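Local coordinates for protein tryparedoxin (Crithidia fasciculata, PDB 1O8X) that probably carries reducing equivalents from trypanothione to peroxidases, as a thioredoxin-fold dithiol-disulfide oxidoreductase of the trypanosomatid defence against oxidative stress, at residues K102-E107 against I113-D118; K6-I11 against V31-S36; G45-L50 against M84-V89; E12-G17 against V21-L26. The protein carries 1 engineered substitution. One frame throughout, in Å; residues are numbered along the deposited sequence.

Interaction 1 (K102-E107 against I113-D118); sequences KHFNVE and IGVDAD
A Schellman motif ends helix 94-103 of the thioredoxin fold, and Phe104, the first residue past the helix, lays its ring on Ile113 of strand 111-116. Asn105, with positive phi, is the C-prime residue: its N bonds to Lys102 O, and Val106 N bonds to Ser101 O. The turn leaves the Phe104 and Val106 side chains directed at the strand. CG2 of Ile113 sits over the middle of the Phe104 ring, 3.7 Å from the centroid and 10° off the normal, a CH-pi contact. The second branch of Ile113 starts beside the backbone N (chi1 -61°) and then runs extended, which carries CD1 along to the root of the aromatic group, 3.5 Å from Phe104 CB. One isoleucine therefore covers both the face and the stem of the phenylalanine. On the opposite face of the ring lies His103 CD2, 3.8 Å above the plane, so the ring is held between histidine and isoleucine. Farther along the strand Val115 CG1 meets the ring at CZ, 3.9 Å away, approaching obliquely. Val106 adds a looser apolar touch through CG2, 4.2 Å from Ile113 CD1. Tyr7 places its ring against Phe104, and Val106 also reaches Phe35 and Trp70. Strand 111-116 bonds through its backbone to strand 30-36 at Ile113 and Val115, and to strand 122-124 at Gly114.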
# COMPACT_ATOMS: atom_id res chain seq x y z
N LYS A 102 -1.79 -9.63 -9.74
CA LYS A 102 -1.50 -10.10 -11.08
C LYS A 102 -1.16 -8.94 -12.02
O LYS A 102 -0.18 -9.01 -12.75
CB LYS A 102 -2.67 -10.94 -11.63
CG LYS A 102 -2.48 -11.32 -13.09
CD LYS A 102 -3.55 -12.26 -13.60
CE LYS A 102 -3.25 -12.61 -15.04
NZ LYS A 102 -4.21 -13.59 -15.63
N HIS A 103 -1.94 -7.87 -11.96
CA HIS A 103 -1.72 -6.72 -12.84
C HIS A 103 -0.29 -6.17 -12.71
O HIS A 103 0.35 -5.84 -13.72
CB HIS A 103 -2.72 -5.62 -12.54
CG HIS A 103 -2.50 -4.38 -13.35
ND1 HIS A 103 -2.81 -4.28 -14.69
CD2 HIS A 103 -1.94 -3.19 -13.01
CE1 HIS A 103 -2.48 -3.08 -15.13
NE2 HIS A 103 -1.95 -2.40 -14.13
N PHE A 104 0.21 -6.09 -11.48
CA PHE A 104 1.57 -5.60 -11.23
C PHE A 104 2.63 -6.67 -11.18
O PHE A 104 3.77 -6.39 -10.81
CB PHE A 104 1.57 -4.79 -9.93
CG PHE A 104 1.11 -3.40 -10.14
CD1 PHE A 104 -0.01 -2.90 -9.48
CD2 PHE A 104 1.79 -2.58 -11.05
CE1 PHE A 104 -0.43 -1.55 -9.73
CE2 PHE A 104 1.40 -1.29 -11.29
CZ PHE A 104 0.28 -0.78 -10.64
N ASN A 105 2.26 -7.90 -11.53
CA ASN A 105 3.19 -9.02 -11.48
C ASN A 105 3.91 -9.12 -10.14
O ASN A 105 5.13 -9.31 -10.07
CB ASN A 105 4.18 -9.02 -12.64
CG ASN A 105 4.87 -10.36 -12.79
OD1 ASN A 105 4.36 -11.40 -12.34
ND2 ASN A 105 6.05 -10.35 -13.39
N VAL A 106 3.14 -9.04 -9.06
CA VAL A 106 3.69 -9.20 -7.73
C VAL A 106 3.85 -10.70 -7.48
O VAL A 106 2.86 -11.43 -7.39
CB VAL A 106 2.78 -8.59 -6.66
CG1 VAL A 106 3.43 -8.72 -5.30
CG2 VAL A 106 2.50 -7.12 -6.95
N GLU A 107 5.08 -11.14 -7.33
CA GLU A 107 5.36 -12.57 -7.20
C GLU A 107 5.82 -12.93 -5.81
O GLU A 107 5.71 -14.08 -5.37
CB GLU A 107 6.43 -12.97 -8.20
CG GLU A 107 5.94 -12.99 -9.63
CD GLU A 107 6.96 -13.64 -10.53
OE1 GLU A 107 8.08 -13.09 -10.65
OE2 GLU A 107 6.64 -14.71 -11.08
N ILE A 113 4.17 -0.60 -4.39
CA ILE A 113 4.01 0.00 -5.71
C ILE A 113 3.28 1.32 -5.59
O ILE A 113 2.18 1.38 -5.04
CB ILE A 113 3.26 -0.97 -6.62
CG1 ILE A 113 4.13 -2.23 -6.71
CG2 ILE A 113 2.91 -0.34 -8.00
CD1 ILE A 113 3.81 -3.19 -7.75
N GLY A 114 3.89 2.38 -6.11
CA GLY A 114 3.30 3.70 -6.02
C GLY A 114 2.69 4.15 -7.32
O GLY A 114 3.34 4.04 -8.37
N VAL A 115 1.45 4.59 -7.25
CA VAL A 115 0.72 5.11 -8.40
C VAL A 115 0.20 6.51 -8.10
O VAL A 115 -0.10 6.84 -6.95
CB VAL A 115 -0.43 4.16 -8.84
CG1 VAL A 115 0.07 2.73 -9.05
CG2 VAL A 115 -1.58 4.17 -7.87
N ASP A 116 0.06 7.33 -9.13
CA ASP A 116 -0.55 8.64 -8.95
C ASP A 116 -2.07 8.45 -8.88
O ASP A 116 -2.66 7.88 -9.79
CB ASP A 116 -0.16 9.51 -10.14
CG ASP A 116 -0.79 10.85 -10.09
OD1 ASP A 116 -0.51 11.60 -9.14
OD2 ASP A 116 -1.60 11.20 -10.96
N ALA A 117 -2.70 8.92 -7.81
CA ALA A 117 -4.16 8.75 -7.66
C ALA A 117 -4.97 9.35 -8.81
O ALA A 117 -5.90 8.71 -9.28
CB ALA A 117 -4.67 9.34 -6.36
N ASP A 118 -4.61 10.55 -9.25
CA ASP A 118 -5.46 11.25 -10.22
C ASP A 118 -5.37 10.66 -11.62
O ASP A 118 -6.37 10.53 -12.30
CB ASP A 118 -5.08 12.73 -10.27
CG ASP A 118 -5.48 13.48 -9.02
OD1 ASP A 118 -6.26 12.98 -8.18
OD2 ASP A 118 -5.02 14.62 -8.82

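Interaction 2 (K6-I11 against V31-S36); sequences KYLPGI and VFFYFS
Tyr7 and Phe33 form an aromatic pair that fastens the N-terminal loop to strand 30-36, an inner strand of the thioredoxin-fold sheet. The pair is an offset edge-to-face stack: Phe33 turns its edge toward the face of Tyr7, with the centroids 5.7 Å apart and the planes at 69°. The leading atoms are Phe33 CE1, 4.0 Å from Tyr7 CG, and Phe33 CZ, which lies 3.8 Å from Tyr7 CB. Phe33 has CG beside its backbone N (chi1 -62°), and its ring extends from the strand toward the loop to make this approach.

Aliphatic packing is lighter. Leu8 runs antiparallel to the Phe33 side chain, and its CD1 methyl reaches the ring edge near its plane.

No hydrogen bond crosses the contact; the polar bonds lie within the loop or lead away from it. A type II turn runs from Leu8 to Ile11, with Gly10 at positive phi and a weak bond from Ile11 N to Leu8 O, while Gly10 N bonds to Asp5 OD1. The Tyr7 hydroxyl is tied to Gly120 O, which fixes the far end of the ring that Phe33 abuts. Next to CZ on the same ring, Phe33 CE2 stands 4.2 Å from Leu8 CD1.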
# COMPACT_ATOMS: atom_id res chain seq x y z
N LYS A 6 -9.13 2.00 -12.01
CA LYS A 6 -8.38 0.97 -12.73
C LYS A 6 -7.89 -0.16 -11.81
O LYS A 6 -7.96 -1.34 -12.16
CB LYS A 6 -7.19 1.63 -13.43
CG LYS A 6 -6.51 0.79 -14.48
CD LYS A 6 -5.19 1.41 -14.88
CE LYS A 6 -4.34 0.41 -15.64
NZ LYS A 6 -3.40 1.09 -16.57
N TYR A 7 -7.41 0.22 -10.63
CA TYR A 7 -6.77 -0.71 -9.70
C TYR A 7 -7.73 -1.29 -8.69
O TYR A 7 -7.57 -2.44 -8.27
CB TYR A 7 -5.64 0.01 -8.97
CG TYR A 7 -4.62 0.56 -9.91
CD1 TYR A 7 -4.31 1.91 -9.93
CD2 TYR A 7 -3.98 -0.27 -10.83
CE1 TYR A 7 -3.37 2.42 -10.81
CE2 TYR A 7 -3.05 0.22 -11.70
CZ TYR A 7 -2.76 1.56 -11.70
OH TYR A 7 -1.81 2.02 -12.59
N LEU A 8 -8.70 -0.47 -8.30
CA LEU A 8 -9.72 -0.83 -7.32
C LEU A 8 -11.09 -0.55 -7.92
O LEU A 8 -11.76 0.40 -7.51
CB LEU A 8 -9.53 -0.02 -6.03
CG LEU A 8 -8.14 0.06 -5.38
CD1 LEU A 8 -8.06 1.23 -4.42
CD2 LEU A 8 -7.80 -1.24 -4.68
N PRO A 9 -11.51 -1.38 -8.89
CA PRO A 9 -12.77 -1.13 -9.60
C PRO A 9 -13.97 -1.30 -8.68
O PRO A 9 -14.17 -2.36 -8.10
CB PRO A 9 -12.76 -2.18 -10.72
CG PRO A 9 -11.86 -3.26 -10.25
CD PRO A 9 -10.85 -2.61 -9.36
N GLY A 10 -14.72 -0.21 -8.53
CA GLY A 10 -15.95 -0.23 -7.77
C GLY A 10 -15.78 -0.35 -6.27
O GLY A 10 -16.71 -0.73 -5.57
N ILE A 11 -14.58 -0.03 -5.78
CA ILE A 11 -14.37 0.04 -4.34
C ILE A 11 -14.41 1.51 -3.92
O ILE A 11 -13.55 2.30 -4.29
CB ILE A 11 -13.03 -0.64 -3.92
CG1 ILE A 11 -13.09 -2.15 -4.21
CG2 ILE A 11 -12.73 -0.38 -2.45
CD1 ILE A 11 -11.73 -2.85 -4.16
N VAL A 31 -0.24 7.12 -4.18
CA VAL A 31 -0.80 6.02 -3.42
C VAL A 31 0.11 4.82 -3.55
O VAL A 31 0.36 4.36 -4.67
CB VAL A 31 -2.22 5.66 -3.92
CG1 VAL A 31 -2.75 4.44 -3.18
CG2 VAL A 31 -3.15 6.85 -3.69
N PHE A 32 0.59 4.32 -2.43
CA PHE A 32 1.40 3.11 -2.44
C PHE A 32 0.54 1.92 -2.06
O PHE A 32 -0.01 1.87 -0.94
CB PHE A 32 2.52 3.20 -1.41
CG PHE A 32 3.64 4.11 -1.77
CD1 PHE A 32 3.74 5.34 -1.13
CD2 PHE A 32 4.62 3.74 -2.70
CE1 PHE A 32 4.77 6.21 -1.41
CE2 PHE A 32 5.67 4.60 -3.01
CZ PHE A 32 5.76 5.84 -2.35
N PHE A 33 0.46 0.93 -2.94
CA PHE A 33 -0.12 -0.37 -2.61
C PHE A 33 0.94 -1.21 -1.94
O PHE A 33 2.01 -1.45 -2.51
CB PHE A 33 -0.61 -1.05 -3.89
CG PHE A 33 -1.68 -0.30 -4.60
CD1 PHE A 33 -1.48 0.16 -5.89
CD2 PHE A 33 -2.91 -0.05 -3.97
CE1 PHE A 33 -2.49 0.86 -6.57
CE2 PHE A 33 -3.91 0.65 -4.63
CZ PHE A 33 -3.70 1.10 -5.94
N TYR A 34 0.66 -1.62 -0.70
CA TYR A 34 1.59 -2.42 0.09
C TYR A 34 1.09 -3.84 0.15
O TYR A 34 0.10 -4.14 0.82
CB TYR A 34 1.73 -1.84 1.50
CG TYR A 34 2.70 -2.61 2.38
CD1 TYR A 34 3.91 -3.09 1.86
CD2 TYR A 34 2.42 -2.87 3.72
CE1 TYR A 34 4.81 -3.79 2.66
CE2 TYR A 34 3.33 -3.58 4.53
CZ TYR A 34 4.53 -4.02 3.99
OH TYR A 34 5.46 -4.71 4.73
N PHE A 35 1.76 -4.71 -0.59
CA PHE A 35 1.41 -6.14 -0.63
C PHE A 35 2.21 -6.86 0.44
O PHE A 35 3.45 -6.85 0.42
CB PHE A 35 1.73 -6.73 -2.01
CG PHE A 35 0.99 -6.05 -3.13
CD1 PHE A 35 1.50 -4.89 -3.72
CD2 PHE A 35 -0.23 -6.53 -3.58
CE1 PHE A 35 0.80 -4.23 -4.73
CE2 PHE A 35 -0.92 -5.88 -4.61
CZ PHE A 35 -0.40 -4.74 -5.17
N SER A 36 1.51 -7.45 1.39
CA SER A 36 2.15 -8.13 2.51
C SER A 36 1.18 -9.12 3.13
O SER A 36 0.05 -9.22 2.68
CB SER A 36 2.68 -7.13 3.55
OG SER A 36 3.52 -7.82 4.45

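Interaction 3 (G45-L50 against M84-V89); sequences GFTPQL and MPWLAV
Helix 41-57, which follows the active-site Cys40 in this thioredoxin fold, packs through Leu50 and Thr47 on Trp86, in the loop that leads into strand 87-88. The far corner of the indole carries the contact. Trp86 CH2 comes to 3.5 Å from Leu50 CG. Leu50 CD2 also touches CH2, and Trp86 CZ3 packs on the same CG, so the branch point of the leucine, not a methyl alone, meets the six-membered ring. The approach is oblique. Leu50 has CG anti to its backbone N (chi1 176°), which lets the isobutyl group lean from the helix toward the tryptophan. Thr47, a turn earlier, adds only its methyl, CG2, at 4.4 Å from Trp86 CH2.

Trp86 itself adopts a cramped rotamer, with CG between the backbone N and the carbonyl carbon (chi1 45°). The indole thus folds back over its own loop: Met84 CB, 3.4 Å above the plane, and Pro85 CD cover one face near the rim. Tyr54 meets it edge-to-face, and Ile51, also of helix 41-57, touches it too.

Pro48, having no N-H to give to the turn before, leaves the helix kinked there; Gln49 NE2 spans this place to Gly45 O at 2.9 Å. The Thr47 hydroxyl bonds away from the tryptophan, to Tyr34 OH and the carbonyl of the engineered Ala43. With no hydrogen bond across it, the contact depends on burial of apolar surface and van der Waals packing, which set no strict direction.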
# COMPACT_ATOMS: atom_id res chain seq x y z
N GLY A 45 10.63 -7.34 9.27
CA GLY A 45 11.68 -6.33 9.37
C GLY A 45 11.38 -5.10 8.53
O GLY A 45 11.79 -3.98 8.88
N PHE A 46 10.66 -5.28 7.42
CA PHE A 46 10.39 -4.17 6.50
C PHE A 46 9.29 -3.24 7.02
O PHE A 46 9.41 -2.01 6.93
CB PHE A 46 10.03 -4.65 5.09
CG PHE A 46 9.70 -3.53 4.16
CD1 PHE A 46 10.69 -2.66 3.76
CD2 PHE A 46 8.38 -3.30 3.76
CE1 PHE A 46 10.38 -1.58 2.92
CE2 PHE A 46 8.08 -2.22 2.91
CZ PHE A 46 9.09 -1.37 2.50
N THR A 47 8.21 -3.81 7.55
CA THR A 47 7.06 -3.02 7.94
C THR A 47 7.40 -1.86 8.89
O THR A 47 6.93 -0.75 8.66
CB THR A 47 5.90 -3.89 8.45
OG1 THR A 47 5.53 -4.81 7.42
CG2 THR A 47 4.64 -3.05 8.64
N PRO A 48 8.20 -2.06 9.94
CA PRO A 48 8.57 -0.93 10.82
C PRO A 48 9.33 0.19 10.10
O PRO A 48 9.16 1.35 10.45
CB PRO A 48 9.44 -1.58 11.90
CG PRO A 48 9.08 -3.01 11.85
CD PRO A 48 8.78 -3.32 10.44
N GLN A 49 10.14 -0.15 9.10
CA GLN A 49 10.83 0.87 8.31
C GLN A 49 9.83 1.68 7.47
O GLN A 49 9.96 2.90 7.33
CB GLN A 49 11.91 0.23 7.44
CG GLN A 49 13.02 -0.44 8.27
CD GLN A 49 13.97 -1.22 7.40
OE1 GLN A 49 14.88 -0.65 6.80
NE2 GLN A 49 13.76 -2.53 7.32
N LEU A 50 8.81 1.01 6.93
CA LEU A 50 7.77 1.70 6.18
C LEU A 50 6.94 2.56 7.13
O LEU A 50 6.58 3.69 6.78
CB LEU A 50 6.92 0.68 5.41
CG LEU A 50 5.74 1.28 4.64
CD1 LEU A 50 6.17 2.33 3.62
CD2 LEU A 50 5.01 0.15 3.94
N MET A 84 -0.95 -1.44 11.74
CA MET A 84 -0.56 -0.48 10.70
C MET A 84 -1.31 0.84 10.86
O MET A 84 -2.48 0.83 11.27
CB MET A 84 -0.89 -1.05 9.32
CG MET A 84 -0.11 -2.30 8.96
SD MET A 84 -0.80 -3.03 7.46
CE MET A 84 0.15 -4.53 7.36
N PRO A 85 -0.66 1.97 10.53
CA PRO A 85 -1.30 3.29 10.69
C PRO A 85 -2.08 3.82 9.48
O PRO A 85 -2.70 4.88 9.56
CB PRO A 85 -0.10 4.20 10.96
CG PRO A 85 0.99 3.60 10.10
CD PRO A 85 0.77 2.10 10.19
N TRP A 86 -2.03 3.10 8.36
CA TRP A 86 -2.54 3.59 7.07
C TRP A 86 -3.86 2.90 6.69
O TRP A 86 -4.66 2.56 7.57
CB TRP A 86 -1.44 3.42 5.99
CG TRP A 86 -0.75 2.08 6.03
CD1 TRP A 86 -1.33 0.85 5.80
CD2 TRP A 86 0.61 1.82 6.36
NE1 TRP A 86 -0.39 -0.14 5.94
CE2 TRP A 86 0.81 0.42 6.29
CE3 TRP A 86 1.71 2.63 6.67
CZ2 TRP A 86 2.04 -0.17 6.57
CZ3 TRP A 86 2.92 2.05 6.94
CH2 TRP A 86 3.09 0.66 6.89
N LEU A 87 -4.11 2.74 5.39
CA LEU A 87 -5.40 2.22 4.93
C LEU A 87 -5.29 0.77 4.48
O LEU A 87 -4.19 0.26 4.32
CB LEU A 87 -5.94 3.07 3.77
CG LEU A 87 -5.91 4.58 3.95
CD1 LEU A 87 -6.51 5.27 2.73
CD2 LEU A 87 -6.63 4.99 5.21
N ALA A 88 -6.43 0.13 4.25
CA ALA A 88 -6.45 -1.23 3.71
C ALA A 88 -7.63 -1.46 2.79
O ALA A 88 -8.72 -0.94 3.03
CB ALA A 88 -6.49 -2.25 4.84
N VAL A 89 -7.40 -2.26 1.76
CA VAL A 89 -8.52 -2.81 0.99
C VAL A 89 -9.25 -3.76 1.93
O VAL A 89 -8.61 -4.58 2.58
CB VAL A 89 -8.04 -3.58 -0.27
CG1 VAL A 89 -9.24 -4.20 -1.01
CG2 VAL A 89 -7.26 -2.66 -1.21

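Interaction 4 (E12-G17 against V21-L26); sequences EKLRRG and VEVKSL
Leu14 and Val21 are locked by two short backbone bonds, Leu14 N to Val21 O and Val21 N to Leu14 O, both 2.8 Å. A third, from Val23 N to Glu12 O, is equally short at 2.8 Å and draws Val23 CG2 in to 3.6 Å from the same Glu12 O. On the face of the sheet that carries Leu14 and Val21 the packing is close. Leu14 CG lies against Val23 CG2 at 3.7 Å, and Leu14 CD1 meets Leu26 CD1 at 4.0 Å, the two leucines crossing at about a right angle. Leu87 of the adjoining strand touches Leu14, Val21 and Leu26, which extends this apolar layer inward.

These segments belong to the beta hairpin of strands 13-16 and 19-22, the latter an outermost strand of the mixed sheet. Lys13 and Glu22 form the antiparallel non-hydrogen-bonded pair, followed by the hydrogen-bonded pair of Leu14 and Val21. Past the pairing, segment 23-26 coils into a 3-10 turn, where Glu22 O accepts from both Ser25 N and Ser25 OG.

Arg16 is exposed to solvent yet closely stacked on Val21: its chain leaves anti to the backbone N, bends at chi3 (59°), and sets the guanidinium flat on Val21 CG1, which lies 3.3 Å from the plane beneath its centre. The rest of the periphery is looser. A water donates to Glu12 O while accepting from Lys24 N. Lys13 and Glu22 share the other face, but their exposed charged ends stay apart, Lys13 NZ to Glu22 OE2 being 5.1 Å, so any attraction is probably modest.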
# COMPACT_ATOMS: atom_id res chain seq x y z
N GLU A 12 -15.44 1.86 -3.16
CA GLU A 12 -15.67 3.25 -2.78
C GLU A 12 -15.06 3.61 -1.43
O GLU A 12 -14.84 4.78 -1.14
CB GLU A 12 -17.17 3.54 -2.74
CG GLU A 12 -17.80 3.78 -4.11
CD GLU A 12 -19.07 4.61 -4.01
OE1 GLU A 12 -19.90 4.33 -3.12
OE2 GLU A 12 -19.25 5.54 -4.83
N LYS A 13 -14.81 2.59 -0.61
CA LYS A 13 -14.32 2.81 0.75
C LYS A 13 -13.14 1.90 1.07
O LYS A 13 -13.09 0.76 0.62
CB LYS A 13 -15.42 2.59 1.78
CG LYS A 13 -16.59 3.55 1.67
CD LYS A 13 -17.18 3.87 3.02
CE LYS A 13 -18.32 4.88 2.90
NZ LYS A 13 -19.48 4.33 2.12
N LEU A 14 -12.22 2.43 1.86
CA LEU A 14 -11.08 1.66 2.36
C LEU A 14 -11.09 1.69 3.87
O LEU A 14 -11.61 2.64 4.46
CB LEU A 14 -9.76 2.24 1.85
CG LEU A 14 -9.55 2.28 0.34
CD1 LEU A 14 -8.31 3.12 0.05
CD2 LEU A 14 -9.40 0.87 -0.21
N ARG A 15 -10.53 0.66 4.49
CA ARG A 15 -10.45 0.60 5.95
C ARG A 15 -9.41 1.58 6.47
O ARG A 15 -8.34 1.73 5.87
CB ARG A 15 -10.07 -0.81 6.41
CG ARG A 15 -10.97 -1.95 5.92
CD ARG A 15 -12.47 -1.74 6.16
NE ARG A 15 -12.78 -1.52 7.57
CZ ARG A 15 -14.01 -1.48 8.07
NH1 ARG A 15 -15.07 -1.65 7.28
NH2 ARG A 15 -14.19 -1.28 9.37
N ARG A 16 -9.71 2.23 7.60
CA ARG A 16 -8.74 3.03 8.35
C ARG A 16 -9.05 2.84 9.83
O ARG A 16 -10.17 3.13 10.28
CB ARG A 16 -8.80 4.52 7.98
CG ARG A 16 -7.76 5.40 8.69
CD ARG A 16 -7.93 6.91 8.48
NE ARG A 16 -9.24 7.38 8.94
CZ ARG A 16 -9.67 8.63 8.86
NH1 ARG A 16 -8.90 9.58 8.34
NH2 ARG A 16 -10.88 8.94 9.29
N GLY A 17 -8.08 2.32 10.57
CA GLY A 17 -8.33 1.95 11.96
C GLY A 17 -9.50 0.97 12.01
O GLY A 17 -9.51 -0.03 11.31
N VAL A 21 -12.64 5.13 5.18
CA VAL A 21 -12.57 6.41 4.46
C VAL A 21 -12.99 6.19 3.01
O VAL A 21 -12.94 5.06 2.50
CB VAL A 21 -11.15 7.05 4.47
CG1 VAL A 21 -10.67 7.31 5.87
CG2 VAL A 21 -10.13 6.19 3.73
N GLU A 22 -13.42 7.26 2.35
CA GLU A 22 -13.76 7.20 0.93
C GLU A 22 -12.50 7.21 0.06
O GLU A 22 -11.54 7.93 0.34
CB GLU A 22 -14.69 8.36 0.54
CG GLU A 22 -16.07 8.27 1.21
CD GLU A 22 -17.07 9.30 0.70
OE1 GLU A 22 -16.75 10.51 0.69
OE2 GLU A 22 -18.21 8.90 0.34
N VAL A 23 -12.51 6.40 -0.99
CA VAL A 23 -11.40 6.39 -1.95
C VAL A 23 -11.18 7.80 -2.54
O VAL A 23 -10.05 8.18 -2.86
CB VAL A 23 -11.61 5.30 -3.02
CG1 VAL A 23 -10.60 5.42 -4.15
CG2 VAL A 23 -11.53 3.93 -2.38
N LYS A 24 -12.26 8.58 -2.63
CA LYS A 24 -12.19 9.97 -3.09
C LYS A 24 -11.25 10.86 -2.27
O LYS A 24 -10.74 11.85 -2.78
CB LYS A 24 -13.60 10.61 -3.09
CG LYS A 24 -14.49 10.17 -4.23
CD LYS A 24 -15.78 10.99 -4.27
CE LYS A 24 -16.77 10.42 -5.29
NZ LYS A 24 -16.50 10.90 -6.68
N SER A 25 -11.04 10.51 -1.00
CA SER A 25 -10.18 11.30 -0.12
C SER A 25 -8.70 11.23 -0.53
O SER A 25 -7.88 11.97 0.01
CB SER A 25 -10.35 10.86 1.34
OG SER A 25 -9.79 9.57 1.56
N LEU A 26 -8.37 10.34 -1.46
CA LEU A 26 -7.00 10.19 -1.94
C LEU A 26 -6.64 11.15 -3.09
O LEU A 26 -5.52 11.13 -3.59
CB LEU A 26 -6.76 8.74 -2.35
CG LEU A 26 -6.92 7.71 -1.22
CD1 LEU A 26 -6.54 6.31 -1.65
CD2 LEU A 26 -6.14 8.12 0.02
O HOH W 1 -15.02 7.22 -2.91

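All four contacts reach one mixed sheet. Interactions 1 and 2, with centres about 7 Å apart, are bound by neighbouring strands 111-116 and 30-36: Ile113 O lies 2.8 Å from Phe33 N. Both segments of interaction 4 fall between the two segments of interaction 2 along the chain, and Val31 CG2 lies 4.0 Å from Leu26 CD1 between them. Interaction 4 joins interaction 3 where Arg15 N is 2.8 Å from Ala88 O. Interaction 3 lies about 16 Å from interaction 1, centre to centre, across the middle of the chain. It is on the helix that follows Cys40 and carries the engineered Ala43; Tyr34 OH, 2.7 Å from Thr47 OG1, links that helix to the strand of interaction 2.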